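PDB 4YKI: ML032222a iGluR, which probably serves as a subunit of a glycine-activated ionotropic glutamate receptor channel, its ligand-binding domain holding glycine in the cleft between two lobes. Local coordinates for residues M41-K44 with L45-L49; H173-E176 with T177-G181. All blocks are in the same frame, centred on the assembly; numbering follows the deposited sequence.

Neither contact closes a long loop: each is a turn-to-turn contact within one helix, and the two follow in series along the chain without nesting or crossing. Contact 1 comes first, on helix 37-49, which packs between strand 52-56, an outer strand of the parallel sheet, and the late helices 225-238 and 240-248. Contact 2 comes much later, in the C-terminal part of helix 171-179, which covers strands 166-168 and 183-188 of the mixed sheet. Their centres lie about 36 Å apart, on opposite sides of the chain's centre, as befits the two lobes of the clamshell fold of glutamate receptor ligand-binding domains, with the bound glycine between them.

Contact 1: M41-K44 with L45-L49; sequences MVVK and LSEDL
Leu45 and Ser46 meet the carbonyls of Met41, Val42 and Val43 one turn back in helix 37-49, an amphipathic helix of a lobe built in the periplasmic-binding-protein manner. The ladder is regular: Leu45 N donates to Met41 O at 3.0 Å, Ser46 N to Val42 O, Glu47 N to Val43 O and Asp48 N to Lys44 O. On the packed side the residues are largely nonpolar. Leu45 CG rests 3.3 Å from Met41 O, while Leu45 touches His231 and Met41 touches Leu232 of helix 225-238; Val42, slim and branched, fits against Tyr53 and Tyr55 of strand 52-56. Ser46 borders this side and turns its hydroxyl onto the backbone: in one of its two conformers, with chi1 at 77°, OG lies between its own N and carbonyl carbon and donates to Val43 O at 2.8 Å. That oxygen then takes two hydrogen bonds, from Ser46 OG and Glu47 N, on the same face of its plane.

The other side is looser and charged. Glu47 runs alongside Val43, OE2 lying 3.6 Å from Val43 CG1. Lys44, in one of two conformers, folds back at chi2 and chi3, both near 60°, and its methylenes pass by Asp48, with CG 3.7 Å from OD2. Its ammonium goes to the other acid: Lys44 NZ stands 4.0 Å from Glu47 OE1, a long, tentative salt bridge.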
# COMPACT_ATOMS: atom_id res chain seq x y z
N MET B 41 -8.19 -14.69 -5.17
CA MET B 41 -7.47 -13.77 -6.05
C MET B 41 -6.84 -14.50 -7.23
O MET B 41 -6.95 -14.06 -8.37
CB MET B 41 -6.40 -13.03 -5.26
CG MET B 41 -6.96 -12.10 -4.20
SD MET B 41 -5.77 -11.50 -3.00
CE MET B 41 -4.69 -10.48 -4.02
N VAL B 42 -6.18 -15.62 -6.96
CA VAL B 42 -5.50 -16.41 -8.00
C VAL B 42 -6.50 -16.96 -9.01
O VAL B 42 -6.27 -16.92 -10.21
CB VAL B 42 -4.67 -17.55 -7.38
CG1 VAL B 42 -4.20 -18.53 -8.44
CG2 VAL B 42 -3.48 -17.00 -6.62
N VAL B 43 -7.63 -17.47 -8.51
CA VAL B 43 -8.65 -18.00 -9.39
C VAL B 43 -9.12 -16.93 -10.38
O VAL B 43 -9.23 -17.17 -11.58
CB VAL B 43 -9.85 -18.57 -8.60
CG1 VAL B 43 -11.05 -18.83 -9.50
CG2 VAL B 43 -9.46 -19.86 -7.89
N LYS B 44 -9.42 -15.74 -9.87
CA LYS B 44 -9.86 -14.65 -10.73
C LYS B 44 -8.77 -14.21 -11.73
O LYS B 44 -9.06 -13.97 -12.89
CB LYS B 44 -10.32 -13.47 -9.88
CG LYS B 44 -11.10 -12.40 -10.62
CD LYS B 44 -12.41 -12.92 -11.22
CE LYS B 44 -13.40 -13.42 -10.16
NZ LYS B 44 -14.78 -13.72 -10.68
N LEU B 45 -7.53 -14.12 -11.27
CA LEU B 45 -6.40 -13.81 -12.16
C LEU B 45 -6.31 -14.84 -13.27
O LEU B 45 -6.10 -14.48 -14.42
CB LEU B 45 -5.08 -13.76 -11.38
CG LEU B 45 -4.86 -12.54 -10.50
CD1 LEU B 45 -3.65 -12.77 -9.60
CD2 LEU B 45 -4.72 -11.26 -11.29
N SER B 46 -6.47 -16.12 -12.93
CA SER B 46 -6.34 -17.18 -13.93
C SER B 46 -7.45 -17.11 -14.97
O SER B 46 -7.22 -17.36 -16.15
CB SER B 46 -6.30 -18.57 -13.27
OG SER B 46 -7.59 -19.01 -12.86
N GLU B 47 -8.65 -16.77 -14.52
CA GLU B 47 -9.77 -16.64 -15.45
C GLU B 47 -9.61 -15.45 -16.37
O GLU B 47 -9.91 -15.54 -17.56
CB GLU B 47 -11.06 -16.52 -14.67
CG GLU B 47 -11.41 -17.82 -14.02
CD GLU B 47 -12.57 -17.72 -13.08
OE1 GLU B 47 -13.07 -16.60 -12.83
OE2 GLU B 47 -12.98 -18.79 -12.58
N ASP B 48 -9.10 -14.34 -15.84
CA ASP B 48 -8.99 -13.12 -16.61
C ASP B 48 -7.74 -13.11 -17.50
O ASP B 48 -7.76 -12.50 -18.57
CB ASP B 48 -8.99 -11.91 -15.66
CG ASP B 48 -10.34 -11.72 -14.95
OD1 ASP B 48 -11.35 -12.35 -15.34
OD2 ASP B 48 -10.39 -10.92 -13.99
N LEU B 49 -6.66 -13.76 -17.08
CA LEU B 49 -5.39 -13.70 -17.81
C LEU B 49 -5.08 -14.95 -18.62
O LEU B 49 -4.15 -14.96 -19.43
CB LEU B 49 -4.25 -13.41 -16.84
CG LEU B 49 -4.28 -11.99 -16.27
CD1 LEU B 49 -3.34 -11.81 -15.09
CD2 LEU B 49 -3.91 -10.97 -17.36

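Contact 2: H173-E176 with T177-G181; sequences HAIE and TLRGG
His173 and the residues after it lie in the C-terminal part of helix 171-179, each carbonyl of His173, Ala174 and Ile175 accepting the N-H four residues on. The ladder slackens at Glu176, whose O receives a weak bond from Gly180 N, 3.1 Å long and bent to 133°. Gly181 then leaves helical geometry with phi at 95°, where a CB would jam against the preceding carbonyl oxygen, so glycine suits the exit.

Thr177 doubles the grip on His173 O: its N donates at 3.0 Å and its OG1 at 2.8 Å, from opposite faces of the carbonyl plane. The hydroxyl gets there because chi1 of -58° sets OG1 beside the threonine's own N. The His173 ring approaches obliquely, CD2 being 3.7 Å from Thr177 OG1, while its ND1 bonds to Lys169 N. A valine here would probably leave His173 O with the backbone N-H as its one remaining donor of this pair. Farther round, Arg179 stretches beside Ile175, and Ile175 CG2 sits over the centre of the guanidinium, 3.4 Å above its plane; a branched aliphatic residue thus gives one face of the flat cation a nonpolar surface, while NE forms a salt bridge with Asp199.

Ala174 and Thr177 face strands 166-168 and 183-188, meeting Leu168, Phe183 and Phe185, while Ile175 and Leu178 pack on Leu196, just beyond helix 189-195.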
# COMPACT_ATOMS: atom_id res chain seq x y z
N HIS B 173 2.97 -23.40 15.81
CA HIS B 173 3.86 -23.53 16.96
C HIS B 173 3.84 -22.24 17.78
O HIS B 173 3.80 -22.28 19.02
CB HIS B 173 5.28 -23.84 16.49
CG HIS B 173 6.27 -24.04 17.60
ND1 HIS B 173 7.58 -23.63 17.50
CD2 HIS B 173 6.14 -24.62 18.82
CE1 HIS B 173 8.22 -23.94 18.61
NE2 HIS B 173 7.37 -24.54 19.43
N ALA B 174 3.86 -21.10 17.10
CA ALA B 174 3.85 -19.82 17.79
C ALA B 174 2.55 -19.64 18.57
O ALA B 174 2.58 -19.20 19.73
CB ALA B 174 4.01 -18.68 16.80
N ILE B 175 1.42 -19.92 17.95
CA ILE B 175 0.12 -19.75 18.61
C ILE B 175 -0.03 -20.73 19.79
O ILE B 175 -0.55 -20.36 20.84
CB ILE B 175 -1.05 -19.81 17.61
CG1 ILE B 175 -0.98 -18.57 16.72
CG2 ILE B 175 -2.39 -19.91 18.34
CD1 ILE B 175 -1.97 -18.51 15.59
N GLU B 176 0.44 -21.96 19.63
CA GLU B 176 0.43 -22.95 20.70
C GLU B 176 1.28 -22.50 21.89
O GLU B 176 0.91 -22.71 23.05
CB GLU B 176 0.94 -24.29 20.18
CG GLU B 176 1.07 -25.39 21.24
CD GLU B 176 1.72 -26.66 20.70
OE1 GLU B 176 2.14 -26.67 19.52
OE2 GLU B 176 1.81 -27.64 21.47
N THR B 177 2.42 -21.90 21.60
CA THR B 177 3.30 -21.39 22.63
C THR B 177 2.67 -20.19 23.33
O THR B 177 2.67 -20.11 24.57
CB THR B 177 4.70 -21.05 22.07
OG1 THR B 177 5.25 -22.23 21.46
CG2 THR B 177 5.62 -20.61 23.17
N LEU B 178 2.09 -19.29 22.56
CA LEU B 178 1.37 -18.15 23.14
C LEU B 178 0.26 -18.63 24.08
O LEU B 178 0.10 -18.12 25.19
CB LEU B 178 0.78 -17.30 22.02
CG LEU B 178 -0.12 -16.16 22.46
CD1 LEU B 178 0.63 -15.09 23.24
CD2 LEU B 178 -0.79 -15.56 21.26
N ARG B 179 -0.53 -19.60 23.63
CA ARG B 179 -1.66 -20.11 24.42
C ARG B 179 -1.19 -20.81 25.69
O ARG B 179 -1.96 -20.94 26.66
CB ARG B 179 -2.54 -21.02 23.57
CG ARG B 179 -3.36 -20.24 22.57
CD ARG B 179 -4.16 -21.14 21.63
NE ARG B 179 -5.03 -20.34 20.79
CZ ARG B 179 -5.51 -20.73 19.60
NH1 ARG B 179 -5.19 -21.91 19.10
NH2 ARG B 179 -6.30 -19.92 18.94
N GLY B 180 0.05 -21.28 25.69
CA GLY B 180 0.62 -21.85 26.89
C GLY B 180 0.86 -20.86 28.02
O GLY B 180 1.08 -21.29 29.16
N GLY B 181 0.82 -19.57 27.71
CA GLY B 181 0.87 -18.52 28.73
C GLY B 181 2.23 -17.94 29.03
O GLY B 181 3.26 -18.51 28.67